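Local coordinates for DPS family dna-binding stress response protein (Thermosynechococcus elongatus, PDB 2C41) that probably binds and oxidises iron and binds DNA as a twelve-subunit Dps-family stress protein of the ferritin class, at residues Lys30-Gly38 / Ser89-Met98; Gln51-Leu62 / Leu131-His142. All coordinates share one frame; numbering follows the deposited sequence.

Contact 1: Lys30-Gly38 / Ser89-Met98; sequences KKYHWLTYG and SSGQLTVKQM
M98, K31 and Y32 bury the largest areas in this contact. M98 CB sits over one face of the Y32 ring, 4.1 Å from its centroid, as a CH-pi contact. M98 CG anti to its carbonyl carbon (chi1 -69°) and an extended chain then take the sulfur past the ring at an oblique angle, a Met-aromatic contact. The methyl goes on to the end of helix 6-35, where M98 CE is 3.6 Å from L35 O. S89 OG lies at the Y32 ring edge, and the Y32 hydroxyl bonds E101, which also binds S89 OG. K31 reaches out fully extended. K31 NZ gives one hydrogen bond of 2.8 Å to S89 OG and another of 2.8 Å to G91 O, the latter in the carbonyl plane on a lone pair. D76 of the second subunit adds a salt bridge to this amine. Further along, V95 CG2 lies over a face of the Y37 ring, 4.0 Å from its centroid, while the Y37 hydroxyl bonds G153 O of the third subunit. T94 and Q97 close a capping box at the start of helix 95-122. The contact thus packs a capped helix start against the end of the first long helix of a ferritin-like bundle.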
loop_
_atom_site.group_PDB
_atom_site.type_symbol
_atom_site.label_atom_id
_atom_site.label_comp_id
_atom_site.label_asym_id
_atom_site.label_seq_id
_atom_site.Cartn_x
_atom_site.Cartn_y
_atom_site.Cartn_z
ATOM N N LYS C 30 -22.091 16.745 -10.370
ATOM C CA LYS C 30 -21.059 17.759 -10.215
ATOM C C LYS C 30 -21.682 19.119 -9.888
ATOM O O LYS C 30 -21.185 19.832 -9.012
ATOM C CB LYS C 30 -20.146 17.828 -11.445
ATOM C CG LYS C 30 -19.194 16.628 -11.590
ATOM C CD LYS C 30 -18.439 16.280 -10.292
ATOM C CE LYS C 30 -17.457 17.384 -9.883
ATOM N NZ LYS C 30 -16.331 16.880 -9.040
ATOM N N LYS C 31 -22.779 19.462 -10.565
ATOM C CA LYS C 31 -23.508 20.683 -10.218
ATOM C C LYS C 31 -23.890 20.686 -8.738
ATOM O O LYS C 31 -23.624 21.662 -8.030
ATOM C CB LYS C 31 -24.741 20.872 -11.101
ATOM C CG LYS C 31 -25.679 21.962 -10.611
ATOM C CD LYS C 31 -26.785 22.196 -11.612
ATOM C CE LYS C 31 -27.726 23.312 -11.145
ATOM N NZ LYS C 31 -28.904 23.390 -12.056
ATOM N N TYR C 32 -24.486 19.592 -8.261
ATOM C CA TYR C 32 -24.907 19.518 -6.865
ATOM C C TYR C 32 -23.700 19.635 -5.923
ATOM O O TYR C 32 -23.735 20.388 -4.956
ATOM C CB TYR C 32 -25.716 18.245 -6.575
ATOM C CG TYR C 32 -26.795 17.922 -7.597
ATOM C CD1 TYR C 32 -27.521 18.937 -8.243
ATOM C CD2 TYR C 32 -27.115 16.597 -7.891
ATOM C CE1 TYR C 32 -28.526 18.628 -9.185
ATOM C CE2 TYR C 32 -28.106 16.279 -8.820
ATOM C CZ TYR C 32 -28.803 17.291 -9.461
ATOM O OH TYR C 32 -29.770 16.956 -10.375
ATOM N N HIS C 33 -22.645 18.891 -6.226
ATOM C CA HIS C 33 -21.379 18.956 -5.492
ATOM C C HIS C 33 -20.896 20.409 -5.373
ATOM O O HIS C 33 -20.570 20.869 -4.280
ATOM C CB HIS C 33 -20.351 18.082 -6.227
ATOM C CG HIS C 33 -18.975 18.094 -5.644
ATOM N ND1 HIS C 33 -18.680 17.556 -4.407
ATOM C CD2 HIS C 33 -17.798 18.511 -6.164
ATOM C CE1 HIS C 33 -17.383 17.668 -4.183
ATOM N NE2 HIS C 33 -16.826 18.244 -5.234
ATOM N N TRP C 34 -20.883 21.135 -6.491
ATOM C CA TRP C 34 -20.348 22.492 -6.493
ATOM C C TRP C 34 -21.262 23.520 -5.834
ATOM O O TRP C 34 -20.784 24.450 -5.174
ATOM C CB TRP C 34 -20.043 22.944 -7.921
ATOM C CG TRP C 34 -18.979 22.126 -8.603
ATOM C CD1 TRP C 34 -17.858 21.583 -8.029
ATOM C CD2 TRP C 34 -18.919 21.792 -9.989
ATOM N NE1 TRP C 34 -17.122 20.918 -8.973
ATOM C CE2 TRP C 34 -17.746 21.030 -10.186
ATOM C CE3 TRP C 34 -19.746 22.062 -11.091
ATOM C CZ2 TRP C 34 -17.374 20.528 -11.441
ATOM C CZ3 TRP C 34 -19.379 21.553 -12.341
ATOM C CH2 TRP C 34 -18.198 20.806 -12.503
ATOM N N LEU C 35 -22.567 23.362 -6.040
ATOM C CA LEU C 35 -23.530 24.404 -5.694
ATOM C C LEU C 35 -24.272 24.166 -4.387
ATOM O O LEU C 35 -25.056 25.007 -3.958
ATOM C CB LEU C 35 -24.521 24.631 -6.844
ATOM C CG LEU C 35 -23.923 25.056 -8.196
ATOM C CD1 LEU C 35 -25.017 25.567 -9.108
ATOM C CD2 LEU C 35 -22.818 26.116 -8.053
ATOM N N THR C 36 -24.022 23.032 -3.747
ATOM C CA THR C 36 -24.669 22.770 -2.467
ATOM C C THR C 36 -24.175 23.790 -1.414
ATOM O O THR C 36 -23.086 24.367 -1.540
ATOM C CB THR C 36 -24.552 21.278 -2.046
ATOM O OG1 THR C 36 -25.492 20.985 -0.995
ATOM C CG2 THR C 36 -23.136 20.931 -1.625
ATOM N N TYR C 37 -25.005 24.040 -0.411
ATOM C CA TYR C 37 -24.754 25.122 0.542
ATOM C C TYR C 37 -25.517 24.852 1.830
ATOM O O TYR C 37 -26.371 23.965 1.876
ATOM C CB TYR C 37 -25.193 26.463 -0.059
ATOM C CG TYR C 37 -26.675 26.525 -0.390
ATOM C CD1 TYR C 37 -27.593 27.030 0.535
ATOM C CD2 TYR C 37 -27.157 26.073 -1.626
ATOM C CE1 TYR C 37 -28.967 27.077 0.240
ATOM C CE2 TYR C 37 -28.518 26.116 -1.936
ATOM C CZ TYR C 37 -29.419 26.620 -1.003
ATOM O OH TYR C 37 -30.768 26.669 -1.309
ATOM N N GLY C 38 -25.213 25.628 2.866
ATOM C CA GLY C 38 -25.908 25.528 4.134
ATOM C C GLY C 38 -25.148 24.682 5.138
ATOM O O GLY C 38 -24.066 24.162 4.838
ATOM N N SER C 89 -29.811 19.158 -15.402
ATOM C CA SER C 89 -30.179 20.133 -14.387
ATOM C C SER C 89 -30.136 21.540 -14.967
ATOM O O SER C 89 -29.220 21.868 -15.720
ATOM C CB SER C 89 -29.245 20.036 -13.186
ATOM O OG SER C 89 -29.776 20.759 -12.088
ATOM N N SER C 90 -31.119 22.357 -14.598
ATOM C CA SER C 90 -31.237 23.710 -15.118
ATOM C C SER C 90 -31.573 24.707 -14.008
ATOM O O SER C 90 -32.474 24.468 -13.196
ATOM C CB SER C 90 -32.306 23.741 -16.217
ATOM O OG SER C 90 -32.431 25.030 -16.781
ATOM N N GLY C 91 -30.823 25.803 -13.962
ATOM C CA GLY C 91 -31.132 26.932 -13.083
ATOM C C GLY C 91 -30.708 26.776 -11.637
ATOM O O GLY C 91 -30.184 25.731 -11.223
ATOM N N GLN C 92 -30.930 27.834 -10.864
ATOM C CA GLN C 92 -30.590 27.839 -9.446
ATOM C C GLN C 92 -31.575 26.956 -8.679
ATOM O O GLN C 92 -32.788 27.073 -8.847
ATOM C CB GLN C 92 -30.602 29.272 -8.899
ATOM C CG GLN C 92 -29.702 30.249 -9.658
ATOM C CD GLN C 92 -28.234 30.153 -9.268
ATOM O OE1 GLN C 92 -27.894 29.998 -8.093
ATOM N NE2 GLN C 92 -27.353 30.272 -10.256
ATOM N N LEU C 93 -31.041 26.060 -7.854
ATOM C CA LEU C 93 -31.860 25.113 -7.099
ATOM C C LEU C 93 -31.499 25.155 -5.622
ATOM O O LEU C 93 -30.332 25.378 -5.269
ATOM C CB LEU C 93 -31.638 23.685 -7.609
ATOM C CG LEU C 93 -31.825 23.354 -9.096
ATOM C CD1 LEU C 93 -31.421 21.905 -9.352
ATOM C CD2 LEU C 93 -33.255 23.603 -9.540
ATOM N N THR C 94 -32.485 24.916 -4.761
ATOM C CA THR C 94 -32.191 24.685 -3.348
ATOM C C THR C 94 -31.579 23.299 -3.211
ATOM O O THR C 94 -31.676 22.471 -4.133
ATOM C CB THR C 94 -33.451 24.745 -2.454
ATOM O OG1 THR C 94 -34.308 23.631 -2.750
ATOM C CG2 THR C 94 -34.219 26.068 -2.640
ATOM N N VAL C 95 -30.956 23.034 -2.067
ATOM C CA VAL C 95 -30.429 21.695 -1.801
ATOM C C VAL C 95 -31.551 20.646 -1.871
ATOM O O VAL C 95 -31.375 19.586 -2.481
ATOM C CB VAL C 95 -29.652 21.634 -0.458
ATOM C CG1 VAL C 95 -29.124 20.245 -0.215
ATOM C CG2 VAL C 95 -28.487 22.621 -0.480
ATOM N N LYS C 96 -32.701 20.951 -1.263
ATOM C CA LYS C 96 -33.852 20.042 -1.325
ATOM C C LYS C 96 -34.222 19.717 -2.777
ATOM O O LYS C 96 -34.438 18.553 -3.115
ATOM C CB LYS C 96 -35.055 20.629 -0.581
ATOM C CG LYS C 96 -36.302 19.754 -0.650
ATOM C CD LYS C 96 -37.385 20.257 0.285
ATOM C CE LYS C 96 -38.526 19.258 0.336
ATOM N NZ LYS C 96 -39.175 19.261 1.676
ATOM N N GLN C 97 -34.288 20.750 -3.618
ATOM C CA GLN C 97 -34.592 20.587 -5.041
ATOM C C GLN C 97 -33.559 19.729 -5.771
ATOM O O GLN C 97 -33.915 18.927 -6.625
ATOM C CB GLN C 97 -34.723 21.946 -5.735
ATOM C CG GLN C 97 -36.067 22.608 -5.476
ATOM C CD GLN C 97 -36.134 24.060 -5.938
ATOM O OE1 GLN C 97 -35.113 24.754 -6.052
ATOM N NE2 GLN C 97 -37.360 24.536 -6.186
ATOM N N MET C 98 -32.283 19.914 -5.445
ATOM C CA MET C 98 -31.219 19.090 -6.044
ATOM C C MET C 98 -31.446 17.612 -5.748
ATOM O O MET C 98 -31.359 16.759 -6.641
ATOM C CB MET C 98 -29.847 19.485 -5.489
ATOM C CG MET C 98 -29.368 20.859 -5.918
ATOM S SD MET C 98 -27.820 21.251 -5.069
ATOM C CE MET C 98 -27.775 23.020 -5.358
HETATM O O HOH W 1 -27.672 26.442 -5.686
#

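Contact 2: Gln51-Leu62 / Leu131-His142; sequences QGSEVFAMIDEL and LYTRLVQTHQKH
E54 takes two donors from helix 131-142 on one carboxylate oxygen. H142 NE2 donates to E54 OE2 over 2.7 Å, nearly straight at 162°. It arrives on the anti side, tilted out of the carboxylate plane, but the oxygen lies in the plane of the imidazole. K141 NZ takes the syn lone pair of the same atom, with 3.0 Å between K141 NZ and E54 OE2, and completes a salt bridge. A lysine in place of E54 would probably leave H142 NE2 without its acceptor and put a second positive charge beside K141. Q51 CB lies over the centre of one H142 ring face, 3.6 Å from the centroid, and T138 O lies over the opposite face. The Q51 amide nitrogen bonds Y29 OH. Two turns on from E54, E61 meets R134 end-on with the two flat groups nearly coplanar. R134 NH2 donates to the syn lone pair of E61 OE1 (3.0 Å) and R134 NH1 to E61 OE2 (2.8 Å), two hydrogen bonds of a salt bridge, one to each oxygen. Between the two charged groups M58 fills the middle. M58 CG rests on L135 CD2 at 3.8 Å, and its methyl touches T138 CG2. L62 packs on L131, Y132 and L135. Segments 51-62 and 131-142 run antiparallel at 161°, their axes 10.7 Å apart at closest approach, as in the four-helix bundle of the ferritin-like fold.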
loop_
_atom_site.group_PDB
_atom_site.type_symbol
_atom_site.label_atom_id
_atom_site.label_comp_id
_atom_site.label_asym_id
_atom_site.label_seq_id
_atom_site.Cartn_x
_atom_site.Cartn_y
_atom_site.Cartn_z
ATOM N N GLN C 51 -21.468 9.664 -4.877
ATOM C CA GLN C 51 -22.455 9.067 -5.780
ATOM C C GLN C 51 -22.153 9.457 -7.227
ATOM O O GLN C 51 -22.244 8.623 -8.132
ATOM C CB GLN C 51 -23.887 9.383 -5.322
ATOM C CG GLN C 51 -24.091 8.952 -3.856
ATOM C CD GLN C 51 -25.540 8.747 -3.423
ATOM O OE1 GLN C 51 -25.791 7.999 -2.488
ATOM N NE2 GLN C 51 -26.483 9.409 -4.076
ATOM N N GLY C 52 -21.705 10.693 -7.428
ATOM C CA GLY C 52 -21.258 11.144 -8.747
ATOM C C GLY C 52 -20.138 10.284 -9.306
ATOM O O GLY C 52 -20.142 9.951 -10.493
ATOM N N SER C 53 -19.181 9.923 -8.454
ATOM C CA SER C 53 -18.058 9.068 -8.871
ATOM C C SER C 53 -18.494 7.671 -9.283
ATOM O O SER C 53 -17.915 7.085 -10.196
ATOM C CB SER C 53 -17.005 8.973 -7.765
ATOM O OG SER C 53 -16.294 10.190 -7.684
ATOM N N GLU C 54 -19.500 7.133 -8.595
ATOM C CA GLU C 54 -20.038 5.823 -8.935
ATOM C C GLU C 54 -20.790 5.837 -10.258
ATOM O O GLU C 54 -20.645 4.920 -11.061
ATOM C CB GLU C 54 -20.907 5.285 -7.806
ATOM C CG GLU C 54 -20.073 4.896 -6.586
ATOM C CD GLU C 54 -20.883 4.165 -5.542
ATOM O OE1 GLU C 54 -20.463 3.054 -5.154
ATOM O OE2 GLU C 54 -21.939 4.689 -5.124
ATOM N N VAL C 55 -21.555 6.893 -10.497
ATOM C CA VAL C 55 -22.200 7.083 -11.798
ATOM C C VAL C 55 -21.141 7.278 -12.890
ATOM O O VAL C 55 -21.236 6.691 -13.962
ATOM C CB VAL C 55 -23.179 8.269 -11.791
ATOM C CG1 VAL C 55 -23.669 8.567 -13.207
ATOM C CG2 VAL C 55 -24.372 7.979 -10.866
ATOM N N PHE C 56 -20.114 8.073 -12.585
ATOM C CA PHE C 56 -19.030 8.325 -13.531
ATOM C C PHE C 56 -18.451 7.042 -14.114
ATOM O O PHE C 56 -18.267 6.941 -15.331
ATOM C CB PHE C 56 -17.888 9.109 -12.867
ATOM C CG PHE C 56 -16.678 9.247 -13.748
ATOM C CD1 PHE C 56 -15.587 8.393 -13.593
ATOM C CD2 PHE C 56 -16.645 10.209 -14.751
ATOM C CE1 PHE C 56 -14.467 8.510 -14.420
ATOM C CE2 PHE C 56 -15.528 10.335 -15.586
ATOM C CZ PHE C 56 -14.442 9.482 -15.415
ATOM N N ALA C 57 -18.161 6.079 -13.237
ATOM C CA ALA C 57 -17.541 4.807 -13.622
ATOM C C ALA C 57 -18.376 4.061 -14.651
ATOM O O ALA C 57 -17.851 3.275 -15.446
ATOM C CB ALA C 57 -17.326 3.941 -12.395
ATOM N N MET C 58 -19.684 4.304 -14.634
ATOM C CA MET C 58 -20.599 3.633 -15.546
ATOM C C MET C 58 -20.470 4.098 -16.985
ATOM O O MET C 58 -20.814 3.355 -17.905
ATOM C CB MET C 58 -22.040 3.834 -15.088
ATOM C CG MET C 58 -22.284 3.321 -13.686
ATOM S SD MET C 58 -24.036 3.520 -13.317
ATOM C CE MET C 58 -24.029 3.243 -11.552
ATOM N N ILE C 59 -19.985 5.323 -17.180
ATOM C CA ILE C 59 -19.879 5.895 -18.517
ATOM C C ILE C 59 -19.030 5.003 -19.422
ATOM O O ILE C 59 -19.466 4.603 -20.501
ATOM C CB ILE C 59 -19.299 7.333 -18.501
ATOM C CG1 ILE C 59 -20.224 8.273 -17.712
ATOM C CG2 ILE C 59 -19.088 7.825 -19.930
ATOM C CD1 ILE C 59 -19.571 9.574 -17.295
ATOM N N ASP C 60 -17.821 4.687 -18.976
ATOM C CA ASP C 60 -16.924 3.873 -19.785
ATOM C C ASP C 60 -17.434 2.437 -19.952
ATOM O O ASP C 60 -17.284 1.846 -21.024
ATOM C CB ASP C 60 -15.514 3.882 -19.203
ATOM C CG ASP C 60 -14.492 3.365 -20.186
ATOM O OD1 ASP C 60 -14.018 2.236 -19.989
ATOM O OD2 ASP C 60 -14.207 4.062 -21.177
ATOM N N GLU C 61 -18.059 1.886 -18.909
ATOM C CA GLU C 61 -18.605 0.526 -18.969
ATOM C C GLU C 61 -19.698 0.414 -20.036
ATOM O O GLU C 61 -19.712 -0.534 -20.827
ATOM C CB GLU C 61 -19.198 0.118 -17.625
ATOM C CG GLU C 61 -18.200 -0.044 -16.519
ATOM C CD GLU C 61 -18.712 -1.005 -15.486
ATOM O OE1 GLU C 61 -19.353 -0.551 -14.522
ATOM O OE2 GLU C 61 -18.512 -2.218 -15.670
ATOM N N LEU C 62 -20.608 1.386 -20.036
ATOM C CA LEU C 62 -21.723 1.415 -20.982
ATOM C C LEU C 62 -21.259 1.732 -22.403
ATOM O O LEU C 62 -21.771 1.164 -23.375
ATOM C CB LEU C 62 -22.783 2.419 -20.524
ATOM C CG LEU C 62 -23.543 2.015 -19.254
ATOM C CD1 LEU C 62 -24.207 3.254 -18.613
ATOM C CD2 LEU C 62 -24.562 0.917 -19.567
ATOM N N LEU C 131 -24.725 -6.442 -17.004
ATOM C CA LEU C 131 -24.235 -5.088 -16.805
ATOM C C LEU C 131 -25.341 -4.217 -16.206
ATOM O O LEU C 131 -25.138 -3.573 -15.177
ATOM C CB LEU C 131 -23.715 -4.500 -18.127
ATOM C CG LEU C 131 -23.159 -3.073 -18.095
ATOM C CD1 LEU C 131 -22.043 -2.924 -17.067
ATOM C CD2 LEU C 131 -22.677 -2.664 -19.483
ATOM N N TYR C 132 -26.517 -4.227 -16.832
ATOM C CA TYR C 132 -27.647 -3.452 -16.324
ATOM C C TYR C 132 -28.076 -3.905 -14.931
ATOM O O TYR C 132 -28.453 -3.083 -14.086
ATOM C CB TYR C 132 -28.839 -3.540 -17.288
ATOM C CG TYR C 132 -28.658 -2.769 -18.580
ATOM C CD1 TYR C 132 -29.066 -3.312 -19.801
ATOM C CD2 TYR C 132 -28.084 -1.492 -18.585
ATOM C CE1 TYR C 132 -28.901 -2.610 -20.986
ATOM C CE2 TYR C 132 -27.916 -0.782 -19.766
ATOM C CZ TYR C 132 -28.331 -1.348 -20.962
ATOM O OH TYR C 132 -28.181 -0.631 -22.119
ATOM N N THR C 133 -28.024 -5.217 -14.707
ATOM C CA THR C 133 -28.424 -5.815 -13.429
ATOM C C THR C 133 -27.498 -5.373 -12.292
ATOM O O THR C 133 -27.959 -5.092 -11.185
ATOM C CB THR C 133 -28.488 -7.338 -13.526
ATOM O OG1 THR C 133 -29.493 -7.702 -14.482
ATOM C CG2 THR C 133 -28.845 -7.970 -12.172
ATOM N N ARG C 134 -26.200 -5.302 -12.576
ATOM C CA ARG C 134 -25.225 -4.809 -11.594
ATOM C C ARG C 134 -25.378 -3.302 -11.358
ATOM O O ARG C 134 -25.469 -2.841 -10.212
ATOM C CB ARG C 134 -23.796 -5.151 -12.039
ATOM C CG ARG C 134 -22.698 -4.521 -11.168
ATOM C CD ARG C 134 -21.331 -5.150 -11.406
ATOM N NE ARG C 134 -20.944 -5.168 -12.819
ATOM C CZ ARG C 134 -20.428 -4.135 -13.491
ATOM N NH1 ARG C 134 -20.116 -4.286 -14.775
ATOM N NH2 ARG C 134 -20.207 -2.962 -12.896
ATOM N N LEU C 135 -25.400 -2.537 -12.446
ATOM C CA LEU C 135 -25.434 -1.080 -12.341
ATOM C C LEU C 135 -26.697 -0.557 -11.666
ATOM O O LEU C 135 -26.646 0.417 -10.912
ATOM C CB LEU C 135 -25.247 -0.415 -13.712
ATOM C CG LEU C 135 -23.911 -0.644 -14.445
ATOM C CD1 LEU C 135 -23.830 0.286 -15.662
ATOM C CD2 LEU C 135 -22.709 -0.462 -13.511
ATOM N N VAL C 136 -27.830 -1.202 -11.927
ATOM C CA VAL C 136 -29.090 -0.722 -11.350
ATOM C C VAL C 136 -29.067 -0.741 -9.809
ATOM O O VAL C 136 -29.694 0.099 -9.169
ATOM C CB VAL C 136 -30.323 -1.444 -11.964
ATOM C CG1 VAL C 136 -30.532 -2.813 -11.333
ATOM C CG2 VAL C 136 -31.585 -0.582 -11.836
ATOM N N GLN C 137 -28.310 -1.673 -9.220
ATOM C CA GLN C 137 -28.219 -1.769 -7.759
ATOM C C GLN C 137 -27.522 -0.546 -7.159
ATOM O O GLN C 137 -27.883 -0.081 -6.076
ATOM C CB GLN C 137 -27.526 -3.069 -7.339
ATOM C CG GLN C 137 -28.305 -4.313 -7.778
ATOM C CD GLN C 137 -27.516 -5.594 -7.627
ATOM O OE1 GLN C 137 -27.138 -6.243 -8.626
ATOM N NE2 GLN C 137 -27.234 -5.961 -6.382
ATOM N N THR C 138 -26.529 -0.022 -7.876
ATOM C CA THR C 138 -25.862 1.213 -7.451
ATOM C C THR C 138 -26.850 2.391 -7.495
ATOM O O THR C 138 -26.913 3.190 -6.565
ATOM C CB THR C 138 -24.604 1.465 -8.301
ATOM O OG1 THR C 138 -23.657 0.428 -8.007
ATOM C CG2 THR C 138 -23.987 2.818 -7.989
ATOM N N HIS C 139 -27.635 2.476 -8.564
ATOM C CA HIS C 139 -28.691 3.493 -8.639
ATOM C C HIS C 139 -29.712 3.358 -7.510
ATOM O O HIS C 139 -30.163 4.363 -6.933
ATOM C CB HIS C 139 -29.363 3.461 -10.011
ATOM C CG HIS C 139 -28.610 4.232 -11.044
ATOM N ND1 HIS C 139 -27.822 3.634 -12.005
ATOM C CD2 HIS C 139 -28.488 5.565 -11.234
ATOM C CE1 HIS C 139 -27.267 4.568 -12.757
ATOM N NE2 HIS C 139 -27.651 5.747 -12.305
ATOM N N GLN C 140 -30.060 2.115 -7.179
ATOM C CA GLN C 140 -30.995 1.871 -6.074
ATOM C C GLN C 140 -30.403 2.317 -4.731
ATOM O O GLN C 140 -31.121 2.853 -3.876
ATOM C CB GLN C 140 -31.446 0.415 -6.060
ATOM C CG GLN C 140 -32.353 0.116 -7.253
ATOM C CD GLN C 140 -32.561 -1.359 -7.533
ATOM O OE1 GLN C 140 -31.673 -2.194 -7.319
ATOM N NE2 GLN C 140 -33.745 -1.685 -8.061
ATOM N N LYS C 141 -29.097 2.127 -4.559
ATOM C CA LYS C 141 -28.414 2.604 -3.347
ATOM C C LYS C 141 -28.455 4.130 -3.266
ATOM O O LYS C 141 -28.809 4.699 -2.229
ATOM C CB LYS C 141 -26.960 2.121 -3.294
ATOM C CG LYS C 141 -26.213 2.600 -2.033
ATOM C CD LYS C 141 -24.737 2.177 -2.033
ATOM C CE LYS C 141 -23.932 2.949 -3.087
ATOM N NZ LYS C 141 -22.464 2.843 -2.852
ATOM N N HIS C 142 -28.121 4.780 -4.379
ATOM C CA HIS C 142 -28.113 6.239 -4.467
ATOM C C HIS C 142 -29.482 6.824 -4.152
ATOM O O HIS C 142 -29.593 7.802 -3.410
ATOM C CB HIS C 142 -27.685 6.685 -5.864
ATOM C CG HIS C 142 -26.246 6.401 -6.182
ATOM N ND1 HIS C 142 -25.713 6.591 -7.440
ATOM C CD2 HIS C 142 -25.229 5.951 -5.406
ATOM C CE1 HIS C 142 -24.429 6.272 -7.426
ATOM N NE2 HIS C 142 -24.112 5.875 -6.205
#

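Overall arrangement
Contact 1 and contact 2 belong to one ferritin-like bundle and use all four of its long helices. Contact 1 joins helix 6-35 to the start of helix 95-122, and contact 2 pairs helix 41-68 with helix 126-149. Their segments alternate along the chain. The centres are 21 Å apart and the nearest atoms about 6 Å apart, with no touch. Contact 2 is the deeper, its centre 7 Å from that of the chain against 17 Å for contact 1. Both reach the second subunit. D60 of one chain forms a salt bridge with K30 and a hydrogen bond with W34 NE1 of the second subunit, which joins segment 51-62 of one chain to segment 30-38 of the other.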